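Local coordinates for protease Do-like 2, chloroplastic (Arabidopsis thaliana, PDB 4FLN), which acts as a chloroplast serine protease that makes the primary cut in the photodamaged D1 protein of photosystem II, at residues L64-Q69 with Y493-E498; L456-K461 with S497-D502; S183-G188 with A323-I328; V119-A124 with T250-L255; E138-G143 with P203-Q208. All coordinates share one frame; numbering follows the deposited sequence.

Contact 1 of 5, residues L64-Q69 with Y493-E498; sequences LPWQKQ and YGIPSE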
# COMPACT_ATOMS: atom_id res chain seq x y z
N LEU B 64 -17.42 -9.19 -23.35
CA LEU B 64 -18.07 -8.86 -24.62
C LEU B 64 -17.73 -9.94 -25.65
O LEU B 64 -16.74 -9.82 -26.37
CB LEU B 64 -17.56 -7.50 -25.12
CG LEU B 64 -17.44 -6.34 -24.12
CD1 LEU B 64 -16.42 -5.32 -24.60
CD2 LEU B 64 -18.78 -5.69 -23.84
N PRO B 65 -18.54 -11.02 -25.72
CA PRO B 65 -18.00 -12.11 -26.55
C PRO B 65 -18.37 -12.09 -28.04
O PRO B 65 -18.52 -13.17 -28.61
CB PRO B 65 -18.67 -13.33 -25.93
CG PRO B 65 -20.01 -12.81 -25.49
CD PRO B 65 -19.78 -11.40 -25.03
N TRP B 66 -18.44 -10.92 -28.66
CA TRP B 66 -18.43 -10.79 -30.11
C TRP B 66 -17.04 -10.30 -30.49
O TRP B 66 -16.74 -10.08 -31.66
CB TRP B 66 -19.50 -9.81 -30.60
CG TRP B 66 -19.62 -8.63 -29.71
CD1 TRP B 66 -18.91 -7.48 -29.79
CD2 TRP B 66 -20.48 -8.50 -28.57
NE1 TRP B 66 -19.28 -6.62 -28.78
CE2 TRP B 66 -20.24 -7.23 -28.01
CE3 TRP B 66 -21.43 -9.33 -27.97
CZ2 TRP B 66 -20.92 -6.77 -26.88
CZ3 TRP B 66 -22.10 -8.88 -26.86
CH2 TRP B 66 -21.84 -7.61 -26.32
N GLN B 67 -16.22 -10.10 -29.46
CA GLN B 67 -14.90 -9.47 -29.60
C GLN B 67 -13.80 -10.39 -29.09
O GLN B 67 -14.03 -11.36 -28.36
CB GLN B 67 -14.83 -8.17 -28.79
CG GLN B 67 -15.45 -6.95 -29.44
CD GLN B 67 -15.17 -5.67 -28.64
OE1 GLN B 67 -14.33 -5.65 -27.74
NE2 GLN B 67 -15.89 -4.60 -28.98
N LYS B 68 -12.58 -10.05 -29.48
CA LYS B 68 -11.42 -10.76 -28.99
C LYS B 68 -10.53 -9.84 -28.14
O LYS B 68 -10.60 -8.62 -28.27
CB LYS B 68 -10.67 -11.39 -30.16
CG LYS B 68 -11.48 -12.51 -30.82
CD LYS B 68 -10.66 -13.35 -31.79
CE LYS B 68 -11.30 -14.71 -32.01
NZ LYS B 68 -11.30 -15.53 -30.76
N GLN B 69 -9.75 -10.42 -27.25
CA GLN B 69 -8.80 -9.65 -26.46
C GLN B 69 -7.63 -9.19 -27.32
O GLN B 69 -7.55 -9.52 -28.51
CB GLN B 69 -8.29 -10.47 -25.29
CG GLN B 69 -9.36 -10.85 -24.29
CD GLN B 69 -8.79 -11.39 -23.00
OE1 GLN B 69 -7.65 -11.86 -22.97
NE2 GLN B 69 -9.57 -11.32 -21.93
N TYR B 493 -24.48 -0.03 -30.91
CA TYR B 493 -23.61 -0.36 -29.78
C TYR B 493 -22.08 -0.56 -29.92
O TYR B 493 -21.33 -0.07 -29.08
CB TYR B 493 -24.28 -1.38 -28.84
CG TYR B 493 -25.22 -0.64 -27.92
CD1 TYR B 493 -26.51 -0.34 -28.32
CD2 TYR B 493 -24.78 -0.18 -26.69
CE1 TYR B 493 -27.36 0.37 -27.49
CE2 TYR B 493 -25.63 0.52 -25.85
CZ TYR B 493 -26.92 0.80 -26.27
OH TYR B 493 -27.77 1.49 -25.44
N GLY B 494 -21.62 -1.29 -30.93
CA GLY B 494 -22.47 -1.94 -31.90
C GLY B 494 -21.78 -3.24 -32.26
O GLY B 494 -20.56 -3.40 -32.13
N ILE B 495 -22.57 -4.18 -32.74
CA ILE B 495 -22.16 -5.57 -32.73
C ILE B 495 -22.50 -6.20 -34.06
O ILE B 495 -23.56 -5.93 -34.64
CB ILE B 495 -22.84 -6.32 -31.55
CG1 ILE B 495 -22.79 -5.47 -30.28
CG2 ILE B 495 -22.20 -7.66 -31.31
CD1 ILE B 495 -23.51 -6.08 -29.09
N PRO B 496 -21.60 -7.05 -34.56
CA PRO B 496 -21.74 -7.69 -35.87
C PRO B 496 -22.99 -8.55 -35.98
O PRO B 496 -23.72 -8.44 -36.97
CB PRO B 496 -20.51 -8.59 -35.93
CG PRO B 496 -19.51 -7.93 -35.03
CD PRO B 496 -20.31 -7.37 -33.92
N SER B 497 -23.24 -9.38 -34.97
CA SER B 497 -24.27 -10.41 -35.05
C SER B 497 -25.05 -10.59 -33.76
O SER B 497 -24.53 -10.37 -32.67
CB SER B 497 -23.64 -11.75 -35.45
OG SER B 497 -24.43 -12.83 -34.99
N GLU B 498 -26.31 -11.01 -33.89
CA GLU B 498 -27.17 -11.24 -32.74
C GLU B 498 -26.71 -12.46 -31.96
O GLU B 498 -26.98 -12.59 -30.77
CB GLU B 498 -28.61 -11.46 -33.20
CG GLU B 498 -28.81 -12.71 -34.02
CD GLU B 498 -29.99 -13.53 -33.55
OE1 GLU B 498 -30.04 -14.73 -33.88
OE2 GLU B 498 -30.86 -12.98 -32.85
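W66 and I495 are brought together by two irregular loop segments whose CA atoms approach to 6.9 Å at this pair, with a cis peptide bond before G494 in the second segment. Both side chains leave their backbones toward the other segment, and the branched isoleucine lies over one face of the indole. Because CG1 stands beside the backbone N and CG2 beside the carbonyl carbon (chi1 -44°), both branches reach the ring. CG2 sits over the five-membered ring in a CH-pi contact whose exact spacing is doubtful at this resolution. CD1 spreads over the six-membered ring, 3.5 Å from W66 CZ2 and 3.6 Å from W66 CH2. P496 adds a looser touch, its CD lying 4.2 Å from W66 CB. The opposite face of the indole is backed by L64, with CB 3.7 Å above the ring plane, and Y372 meets the tryptophan edge-to-face. Q67, next along the loop, hydrogen-bonds through NE2 to the backbone of K68 of a second subunit. This is hydrophobic docking between domains: a loop joining the first two strands of the protease barrel, the position of loop LA in Deg/HtrA proteases, lies against the segment that follows the last helix of the second PDZ domain.

Contact 2 of 5, residues L456-K461 with S497-D502; sequences LIDMCK and SERSAD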
# COMPACT_ATOMS: atom_id res chain seq x y z
N LEU B 456 -35.72 -21.70 -28.04
CA LEU B 456 -37.02 -21.27 -27.55
C LEU B 456 -37.37 -19.89 -28.09
O LEU B 456 -38.52 -19.63 -28.43
CB LEU B 456 -37.06 -21.31 -26.02
CG LEU B 456 -37.02 -22.73 -25.45
CD1 LEU B 456 -37.00 -22.74 -23.93
CD2 LEU B 456 -38.20 -23.52 -25.96
N ILE B 457 -36.38 -19.02 -28.19
CA ILE B 457 -36.60 -17.70 -28.77
C ILE B 457 -37.11 -17.84 -30.20
O ILE B 457 -38.09 -17.20 -30.59
CB ILE B 457 -35.32 -16.86 -28.80
CG1 ILE B 457 -35.12 -16.14 -27.47
CG2 ILE B 457 -35.40 -15.82 -29.90
CD1 ILE B 457 -35.11 -17.04 -26.28
N ASP B 458 -36.44 -18.68 -30.98
CA ASP B 458 -36.78 -18.86 -32.39
C ASP B 458 -38.14 -19.53 -32.61
O ASP B 458 -38.84 -19.24 -33.58
CB ASP B 458 -35.68 -19.63 -33.13
CG ASP B 458 -34.32 -18.95 -33.05
OD1 ASP B 458 -34.27 -17.75 -32.70
OD2 ASP B 458 -33.31 -19.62 -33.34
N MET B 459 -38.52 -20.42 -31.71
CA MET B 459 -39.82 -21.07 -31.80
C MET B 459 -40.94 -20.21 -31.23
O MET B 459 -42.11 -20.58 -31.31
CB MET B 459 -39.80 -22.42 -31.08
CG MET B 459 -38.93 -23.45 -31.76
SD MET B 459 -39.46 -23.75 -33.45
CE MET B 459 -38.07 -24.68 -34.10
N CYS B 460 -40.60 -19.07 -30.64
CA CYS B 460 -41.61 -18.28 -29.94
C CYS B 460 -42.45 -17.45 -30.90
O CYS B 460 -41.94 -16.58 -31.61
CB CYS B 460 -40.96 -17.36 -28.90
SG CYS B 460 -42.14 -16.44 -27.86
N LYS B 461 -43.74 -17.75 -30.93
CA LYS B 461 -44.71 -16.94 -31.66
C LYS B 461 -45.53 -16.03 -30.73
O LYS B 461 -46.41 -15.31 -31.20
CB LYS B 461 -45.61 -17.82 -32.53
CG LYS B 461 -45.05 -19.23 -32.77
CD LYS B 461 -45.59 -19.89 -34.03
CE LYS B 461 -44.97 -19.28 -35.28
NZ LYS B 461 -43.50 -19.07 -35.11
N SER B 497 -23.24 -9.38 -34.97
CA SER B 497 -24.27 -10.41 -35.05
C SER B 497 -25.05 -10.59 -33.76
O SER B 497 -24.53 -10.37 -32.67
CB SER B 497 -23.64 -11.75 -35.45
OG SER B 497 -24.43 -12.83 -34.99
N GLU B 498 -26.31 -11.01 -33.89
CA GLU B 498 -27.17 -11.24 -32.74
C GLU B 498 -26.71 -12.46 -31.96
O GLU B 498 -26.98 -12.59 -30.77
CB GLU B 498 -28.61 -11.46 -33.20
CG GLU B 498 -28.81 -12.71 -34.02
CD GLU B 498 -29.99 -13.53 -33.55
OE1 GLU B 498 -30.04 -14.73 -33.88
OE2 GLU B 498 -30.86 -12.98 -32.85
N ARG B 499 -26.01 -13.35 -32.66
CA ARG B 499 -25.59 -14.62 -32.10
C ARG B 499 -24.11 -14.83 -32.26
O ARG B 499 -23.40 -14.02 -32.85
CB ARG B 499 -26.27 -15.78 -32.84
CG ARG B 499 -27.68 -16.09 -32.44
CD ARG B 499 -28.25 -17.18 -33.33
NE ARG B 499 -29.68 -16.96 -33.57
CZ ARG B 499 -30.65 -17.72 -33.08
NH1 ARG B 499 -30.36 -18.78 -32.33
NH2 ARG B 499 -31.92 -17.43 -33.35
N SER B 500 -23.66 -15.97 -31.74
CA SER B 500 -22.40 -16.56 -32.11
C SER B 500 -22.80 -17.77 -32.94
O SER B 500 -23.86 -18.36 -32.71
CB SER B 500 -21.62 -16.98 -30.87
OG SER B 500 -22.40 -17.81 -30.03
N ALA B 501 -21.96 -18.13 -33.91
CA ALA B 501 -22.32 -19.11 -34.93
C ALA B 501 -22.95 -20.42 -34.42
O ALA B 501 -23.92 -20.93 -35.01
CB ALA B 501 -21.11 -19.41 -35.79
N ASP B 502 -22.42 -20.96 -33.33
CA ASP B 502 -22.86 -22.25 -32.79
C ASP B 502 -24.35 -22.32 -32.44
O ASP B 502 -24.90 -23.41 -32.28
CB ASP B 502 -22.03 -22.61 -31.56
CG ASP B 502 -21.88 -21.45 -30.60
OD1 ASP B 502 -22.60 -21.41 -29.58
OD2 ASP B 502 -21.04 -20.56 -30.88
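R499 spans the gap to D458, the two side chains coming from opposite directions. Its CB points toward the segment 456-461, and CG stands beside the backbone N, anti to the carbonyl carbon (chi1 -80°). The aliphatic part of this arginine runs on without touching the helix, the side chain packing instead on I373 and L504, and it bends at chi3 before the guanidinium. NE is modelled in a salt bridge with OE1 of E498, the preceding residue, too close for its exact geometry to be trusted. NH1 has a weak hydrogen bond to the carbonyl O of L503, and D458 OD2 lies 3.2 Å from R499 NH1. NH2 donates to D458 OD1 in a bent salt bridge, 133° at the hydrogen, but is modelled too close to the carboxylate, so its 2.5 Å from D458 OD1 is doubtful. The carboxylate meets the guanidinium at its edge, the two planes being turned 52° apart. D458 belongs to the last turn of helix 450-459. A single positive charge thus lies between two carboxylates, D458 OD1 being 5.3 Å from E498 OE1, and probably offsets their repulsion while tying the C-terminal segment to the helix of this PDZ domain.

Contact 3 of 5, residues S183-G188 with A323-I328; sequences SSDLLG and AFRYLI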
# COMPACT_ATOMS: atom_id res chain seq x y z
N SER B 183 -9.15 -27.44 -11.99
CA SER B 183 -9.52 -28.40 -13.03
C SER B 183 -9.48 -29.85 -12.58
O SER B 183 -10.52 -30.49 -12.45
CB SER B 183 -8.64 -28.21 -14.26
OG SER B 183 -8.95 -26.99 -14.91
N SER B 184 -8.28 -30.36 -12.35
CA SER B 184 -8.11 -31.76 -11.98
C SER B 184 -6.90 -31.92 -11.07
O SER B 184 -6.18 -30.96 -10.82
CB SER B 184 -7.96 -32.61 -13.24
N ASP B 185 -6.68 -33.14 -10.59
CA ASP B 185 -5.54 -33.45 -9.74
C ASP B 185 -4.78 -34.65 -10.28
O ASP B 185 -5.30 -35.76 -10.31
CB ASP B 185 -5.97 -33.70 -8.29
CG ASP B 185 -5.86 -32.45 -7.43
OD1 ASP B 185 -6.34 -31.38 -7.87
OD2 ASP B 185 -5.30 -32.54 -6.31
N LEU B 186 -3.54 -34.42 -10.68
CA LEU B 186 -2.71 -35.46 -11.26
C LEU B 186 -1.37 -35.54 -10.54
O LEU B 186 -0.96 -34.62 -9.84
CB LEU B 186 -2.48 -35.18 -12.74
CG LEU B 186 -3.73 -34.90 -13.58
CD1 LEU B 186 -3.33 -34.49 -14.98
CD2 LEU B 186 -4.63 -36.12 -13.61
N LEU B 187 -0.67 -36.66 -10.71
CA LEU B 187 0.61 -36.83 -10.06
C LEU B 187 1.51 -35.70 -10.55
O LEU B 187 1.30 -35.18 -11.66
CB LEU B 187 1.19 -38.20 -10.40
CG LEU B 187 2.51 -38.68 -9.81
CD1 LEU B 187 2.39 -38.96 -8.32
CD2 LEU B 187 2.98 -39.93 -10.54
N GLY B 188 2.47 -35.29 -9.73
CA GLY B 188 3.42 -34.26 -10.10
C GLY B 188 4.72 -34.40 -9.34
O GLY B 188 4.73 -34.96 -8.25
N ALA B 323 -2.11 -40.74 -2.61
CA ALA B 323 -3.52 -40.39 -2.55
C ALA B 323 -4.32 -41.24 -3.53
O ALA B 323 -3.92 -41.48 -4.67
CB ALA B 323 -3.71 -38.91 -2.84
N PHE B 324 -5.46 -41.70 -3.03
CA PHE B 324 -6.38 -42.54 -3.76
C PHE B 324 -6.62 -41.98 -5.17
O PHE B 324 -6.69 -42.74 -6.15
CB PHE B 324 -7.67 -42.58 -2.94
CG PHE B 324 -8.79 -43.31 -3.58
CD1 PHE B 324 -8.54 -44.31 -4.49
CD2 PHE B 324 -10.09 -42.98 -3.27
CE1 PHE B 324 -9.59 -44.97 -5.08
CE2 PHE B 324 -11.14 -43.64 -3.86
CZ PHE B 324 -10.89 -44.63 -4.77
N ARG B 325 -6.72 -40.66 -5.27
CA ARG B 325 -6.93 -40.01 -6.57
C ARG B 325 -6.01 -40.56 -7.67
O ARG B 325 -6.46 -40.75 -8.81
CB ARG B 325 -6.75 -38.49 -6.45
CG ARG B 325 -8.02 -37.76 -5.97
CD ARG B 325 -7.75 -36.30 -5.59
NE ARG B 325 -6.99 -36.21 -4.34
CZ ARG B 325 -6.40 -35.11 -3.90
NH1 ARG B 325 -6.47 -33.98 -4.60
NH2 ARG B 325 -5.72 -35.14 -2.76
N TYR B 326 -4.75 -40.82 -7.34
CA TYR B 326 -3.78 -41.29 -8.34
C TYR B 326 -4.27 -42.48 -9.17
O TYR B 326 -4.15 -42.47 -10.40
CB TYR B 326 -2.42 -41.61 -7.71
CG TYR B 326 -1.48 -42.31 -8.67
CD1 TYR B 326 -1.25 -43.68 -8.58
CD2 TYR B 326 -0.86 -41.61 -9.70
CE1 TYR B 326 -0.41 -44.32 -9.47
CE2 TYR B 326 -0.01 -42.24 -10.60
CZ TYR B 326 0.21 -43.60 -10.48
OH TYR B 326 1.04 -44.24 -11.36
N LEU B 327 -4.80 -43.51 -8.51
CA LEU B 327 -5.28 -44.67 -9.24
C LEU B 327 -6.35 -44.24 -10.22
O LEU B 327 -6.33 -44.61 -11.39
CB LEU B 327 -5.86 -45.72 -8.29
CG LEU B 327 -4.85 -46.40 -7.37
CD1 LEU B 327 -5.53 -47.43 -6.49
CD2 LEU B 327 -3.75 -47.02 -8.21
N ILE B 328 -7.29 -43.44 -9.73
CA ILE B 328 -8.39 -42.97 -10.54
C ILE B 328 -7.88 -42.27 -11.80
O ILE B 328 -8.42 -42.46 -12.89
CB ILE B 328 -9.27 -42.01 -9.74
CG1 ILE B 328 -9.86 -42.73 -8.54
CG2 ILE B 328 -10.34 -41.41 -10.62
CD1 ILE B 328 -10.57 -41.80 -7.58
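With CG of R325 beside its backbone N (chi1 -84°) and the chain kinked at chi3 (-71°), the guanidinium swings round to the carboxylate of D185. The pair joins two domains of the Deg fold: D185 belongs to the segment of strand 185-191 in the second chymotrypsin-like barrel, and R325 lies on the short helix 325-329 of the first PDZ domain. D185 OD2 and R325 NH1 form a salt bridge at 2.5 Å, the oxygen approaching the guanidinium obliquely and the two planar groups lying 28° apart. Just behind the charges, D185 CB comes to 4.1 Å from R325 CD, while V176 of the neighbouring strand touches both side chains. Without the D185 carboxylate, as with an alanine here, the R325 guanidinium would probably lose its anionic mate and be free to turn away from the strand. Two residues further along, the interface becomes apolar. L187 points toward the helix and crosses Y326 obliquely; the Y326 ring also meets that of F316. The helix has a second neighbour in a bound peptide, whose backbone packs against R325 and I328, and S184 beside the strand also touches it. The barrel strand and the peptide thus share the same helix. In the apolar half, L187 CD2 lies 3.8 Å from CE2 of Y326, and L187 CB is 4.0 Å from Y326 CD2.

Contact 4 of 5, residues V119-A124 with T250-L255; sequences VDCDIA and TGYPCL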
# COMPACT_ATOMS: atom_id res chain seq x y z
N VAL B 119 -5.83 -29.81 -21.83
CA VAL B 119 -5.84 -28.59 -21.03
C VAL B 119 -5.56 -28.79 -19.54
O VAL B 119 -4.85 -28.00 -18.93
CB VAL B 119 -7.13 -27.81 -21.21
CG1 VAL B 119 -7.47 -27.06 -19.93
CG2 VAL B 119 -7.00 -26.87 -22.40
N ASP B 120 -6.13 -29.84 -18.95
CA ASP B 120 -6.00 -30.08 -17.51
C ASP B 120 -4.67 -30.73 -17.08
O ASP B 120 -4.29 -30.66 -15.92
CB ASP B 120 -7.22 -30.81 -16.93
CG ASP B 120 -7.74 -31.91 -17.82
OD1 ASP B 120 -7.43 -31.90 -19.03
OD2 ASP B 120 -8.48 -32.78 -17.32
N CYS B 121 -3.99 -31.38 -18.02
CA CYS B 121 -2.64 -31.88 -17.76
C CYS B 121 -1.57 -30.92 -18.32
O CYS B 121 -0.37 -31.17 -18.18
CB CYS B 121 -2.46 -33.27 -18.36
SG CYS B 121 -2.70 -33.33 -20.15
N ASP B 122 -2.03 -29.86 -18.98
CA ASP B 122 -1.18 -28.84 -19.61
C ASP B 122 -0.08 -29.36 -20.53
O ASP B 122 1.10 -29.05 -20.36
CB ASP B 122 -0.61 -27.85 -18.58
CG ASP B 122 -0.04 -26.60 -19.24
OD1 ASP B 122 -0.46 -26.26 -20.37
OD2 ASP B 122 0.84 -25.95 -18.63
N ILE B 123 -0.47 -30.14 -21.51
CA ILE B 123 0.47 -30.69 -22.47
C ILE B 123 -0.02 -30.40 -23.89
O ILE B 123 -1.22 -30.36 -24.15
CB ILE B 123 0.64 -32.23 -22.27
CG1 ILE B 123 1.30 -32.52 -20.92
CG2 ILE B 123 1.46 -32.85 -23.40
CD1 ILE B 123 1.40 -33.99 -20.62
N ALA B 124 0.92 -30.17 -24.80
CA ALA B 124 0.55 -30.03 -26.19
C ALA B 124 1.62 -30.65 -27.06
O ALA B 124 2.81 -30.62 -26.73
CB ALA B 124 0.34 -28.57 -26.56
N THR B 250 -9.02 -37.34 -24.66
CA THR B 250 -10.20 -37.75 -23.90
C THR B 250 -10.09 -37.45 -22.40
O THR B 250 -11.03 -37.69 -21.64
CB THR B 250 -10.51 -39.24 -24.10
OG1 THR B 250 -9.34 -40.01 -23.77
CG2 THR B 250 -10.90 -39.51 -25.54
N GLY B 251 -8.94 -36.95 -21.98
CA GLY B 251 -8.77 -36.51 -20.61
C GLY B 251 -8.54 -37.58 -19.56
O GLY B 251 -8.33 -38.75 -19.86
N TYR B 252 -8.57 -37.15 -18.30
CA TYR B 252 -8.34 -37.99 -17.14
C TYR B 252 -9.62 -38.14 -16.32
O TYR B 252 -10.22 -37.14 -15.90
CB TYR B 252 -7.19 -37.43 -16.30
CG TYR B 252 -5.91 -37.25 -17.08
CD1 TYR B 252 -4.84 -38.10 -16.89
CD2 TYR B 252 -5.78 -36.23 -18.02
CE1 TYR B 252 -3.66 -37.95 -17.61
CE2 TYR B 252 -4.61 -36.07 -18.75
CZ TYR B 252 -3.55 -36.93 -18.53
OH TYR B 252 -2.38 -36.80 -19.24
N PRO B 253 -10.06 -39.38 -16.09
CA PRO B 253 -11.37 -39.58 -15.45
C PRO B 253 -11.38 -39.26 -13.96
O PRO B 253 -10.33 -39.20 -13.32
CB PRO B 253 -11.65 -41.07 -15.70
CG PRO B 253 -10.31 -41.68 -15.80
CD PRO B 253 -9.39 -40.66 -16.39
N CYS B 254 -12.57 -39.03 -13.42
CA CYS B 254 -12.75 -38.91 -11.98
C CYS B 254 -13.79 -39.92 -11.51
O CYS B 254 -14.60 -40.42 -12.31
CB CYS B 254 -13.17 -37.50 -11.59
SG CYS B 254 -14.88 -37.10 -12.03
N LEU B 255 -13.77 -40.23 -10.23
CA LEU B 255 -14.69 -41.20 -9.66
C LEU B 255 -16.06 -40.59 -9.43
O LEU B 255 -17.02 -41.32 -9.19
CB LEU B 255 -14.13 -41.72 -8.34
CG LEU B 255 -15.00 -42.72 -7.57
CD1 LEU B 255 -15.45 -43.89 -8.47
CD2 LEU B 255 -14.25 -43.22 -6.34
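Next to the charge-relay aspartate D122, assigned by similarity, C121 packs against Y252 in a buried sulfur-aromatic contact. The sulfur lies at the edge of the tyrosine ring, 4.9 Å from its centroid and 74° off the ring normal. C121 SG is placed between the backbone N and the carbonyl carbon (chi1 60°), and from there it approaches Y252 OH to 3.6 Å; C121 CB is equally near to Y252 CE2, at 3.6 Å. D120 makes a looser touch, its OD2 being 4.4 Å from Y252 CD2, while its OD1 is hydrogen-bonded to Y249 OH. The two segments come from different parts of the fold. V119-D122 form the turn between strands 110-118 and 123-129 of the first barrel of the chymotrypsin-like protease, and I123 and A124 start the latter strand; T250-L255 lies between helix 233-246 and strand 257-261, in the first PDZ region. Y252 is anchored on that helix as well: its hydroxyl is hydrogen-bonded to the carbonyl O of V235, and its ring is stacked with H238. Further along, P253 and L255 make backbone hydrogen bonds to a bound peptide, consistent with the ligand-binding edge of a PDZ domain. On the protease side, D122 OD1 accepts a hydrogen bond from the backbone N of H91, the charge-relay histidine by similarity.

Contact 5 of 5, residues E138-G143 with P203-Q208; sequences EPLRLG and PAFNDQ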
# COMPACT_ATOMS: atom_id res chain seq x y z
N GLU B 138 18.29 -35.37 -32.95
CA GLU B 138 18.44 -36.53 -32.08
C GLU B 138 17.56 -36.37 -30.85
O GLU B 138 18.00 -35.83 -29.82
CB GLU B 138 19.89 -36.71 -31.67
N PRO B 139 16.30 -36.84 -30.95
CA PRO B 139 15.21 -36.66 -29.98
C PRO B 139 15.46 -37.32 -28.62
O PRO B 139 16.39 -38.12 -28.46
CB PRO B 139 14.01 -37.30 -30.68
CG PRO B 139 14.60 -38.26 -31.65
CD PRO B 139 15.87 -37.61 -32.12
N LEU B 140 14.64 -36.95 -27.65
CA LEU B 140 14.78 -37.41 -26.27
C LEU B 140 13.92 -38.64 -25.99
O LEU B 140 12.84 -38.81 -26.56
CB LEU B 140 14.39 -36.29 -25.31
CG LEU B 140 15.45 -35.27 -24.87
CD1 LEU B 140 16.78 -35.42 -25.62
CD2 LEU B 140 14.90 -33.86 -24.99
N ARG B 141 14.42 -39.52 -25.12
CA ARG B 141 13.65 -40.68 -24.69
C ARG B 141 13.09 -40.46 -23.29
O ARG B 141 13.70 -39.76 -22.47
CB ARG B 141 14.50 -41.94 -24.76
N LEU B 142 11.93 -41.04 -23.01
CA LEU B 142 11.26 -40.82 -21.73
C LEU B 142 11.71 -41.78 -20.64
O LEU B 142 11.58 -42.99 -20.79
CB LEU B 142 9.75 -40.95 -21.88
CG LEU B 142 9.10 -40.05 -22.92
CD1 LEU B 142 7.70 -39.71 -22.45
CD2 LEU B 142 9.92 -38.79 -23.11
N GLY B 143 12.20 -41.22 -19.54
CA GLY B 143 12.62 -42.01 -18.39
C GLY B 143 11.46 -42.47 -17.53
O GLY B 143 10.33 -42.04 -17.70
N PRO B 203 12.27 -29.88 -21.30
CA PRO B 203 12.48 -31.16 -20.60
C PRO B 203 13.11 -31.05 -19.21
O PRO B 203 13.92 -30.16 -18.95
CB PRO B 203 13.45 -31.90 -21.54
CG PRO B 203 14.28 -30.80 -22.12
CD PRO B 203 13.38 -29.58 -22.23
N ALA B 204 12.73 -31.97 -18.33
CA ALA B 204 13.43 -32.19 -17.06
C ALA B 204 14.18 -33.53 -17.11
O ALA B 204 13.58 -34.57 -17.36
CB ALA B 204 12.44 -32.20 -15.93
N PHE B 205 15.50 -33.49 -16.87
CA PHE B 205 16.39 -34.64 -17.11
C PHE B 205 16.87 -35.40 -15.88
O PHE B 205 17.08 -34.82 -14.82
CB PHE B 205 17.65 -34.19 -17.84
CG PHE B 205 17.47 -33.89 -19.30
CD1 PHE B 205 17.31 -34.91 -20.22
CD2 PHE B 205 17.51 -32.58 -19.76
CE1 PHE B 205 17.17 -34.63 -21.57
CE2 PHE B 205 17.37 -32.29 -21.10
CZ PHE B 205 17.20 -33.31 -22.01
N ASN B 206 17.10 -36.70 -16.06
CA ASN B 206 17.88 -37.53 -15.14
C ASN B 206 19.31 -37.10 -15.20
O ASN B 206 19.67 -36.18 -15.93
CB ASN B 206 17.94 -38.97 -15.64
CG ASN B 206 16.71 -39.74 -15.36
OD1 ASN B 206 16.25 -40.50 -16.21
ND2 ASN B 206 16.17 -39.57 -14.16
N ASP B 207 20.16 -37.81 -14.47
CA ASP B 207 21.59 -37.70 -14.72
C ASP B 207 22.00 -38.71 -15.80
O ASP B 207 23.14 -38.73 -16.24
CB ASP B 207 22.40 -37.90 -13.43
CG ASP B 207 21.97 -39.11 -12.65
OD1 ASP B 207 21.52 -40.10 -13.27
OD2 ASP B 207 22.06 -39.08 -11.40
N GLN B 208 21.05 -39.54 -16.23
CA GLN B 208 21.29 -40.44 -17.35
C GLN B 208 20.84 -39.86 -18.69
O GLN B 208 20.95 -40.52 -19.71
CB GLN B 208 20.63 -41.80 -17.12
CG GLN B 208 21.35 -42.68 -16.13
CD GLN B 208 20.39 -43.26 -15.10
OE1 GLN B 208 19.50 -42.56 -14.61
NE2 GLN B 208 20.57 -44.54 -14.78
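L140 inserts its branched end against F205 and P203, joining the link between the two protease barrels to strand 203-205 of the second one in this chymotrypsin-like fold. This tight half of the contact is wholly apolar. The leucine crosses the phenylalanine at about a right angle and meets the edge of its ring, near the ring plane. L140 sets out from its backbone toward the strand; on the other side CG of F205 stands beside its backbone N (chi1 -75°), letting the outer edge of the ring reach the leucine. F79 of strand 72-82 packs on both L140 and P203. Cutting the leucine back to an alanine would probably open a gap beside the F205 ring edge and remove one of the neighbours of P203. Toward the other end the segments only draw near: G143 and N206 have CA atoms 7.6 Å apart with little surface covered, and the chain then turns out to D207 and Q208, which are exposed. The packing closes at the end of the leucine, where its branch point CG lies 3.8 Å from F205 CE1 and L140 CD2 is 3.8 Å from F205 CZ and 4.2 Å from P203 CB.

In the fold
Contacts 4 and 5 are buried in or beside the protease barrels and rely on apolar and sulfur-aromatic packing, whereas contacts 1, 2 and 3 are partly buried. Contact 1, between loops, is nevertheless apolar, with a CH-pi touch. Charge appears in contacts 2 and 3: the first ties parts of one PDZ domain, the second joins a PDZ helix to the protease. Contacts 3 and 4, with centres 10 Å apart, touch directly through L186 on C121 and I328 on L255, and together join the first PDZ domain to the protease barrels. Contacts 3 and 5 reach strands of the same second barrel. Contacts 1 and 2 share S497 and E498, so one C-terminal segment meets both a protease loop and its own domain's helix.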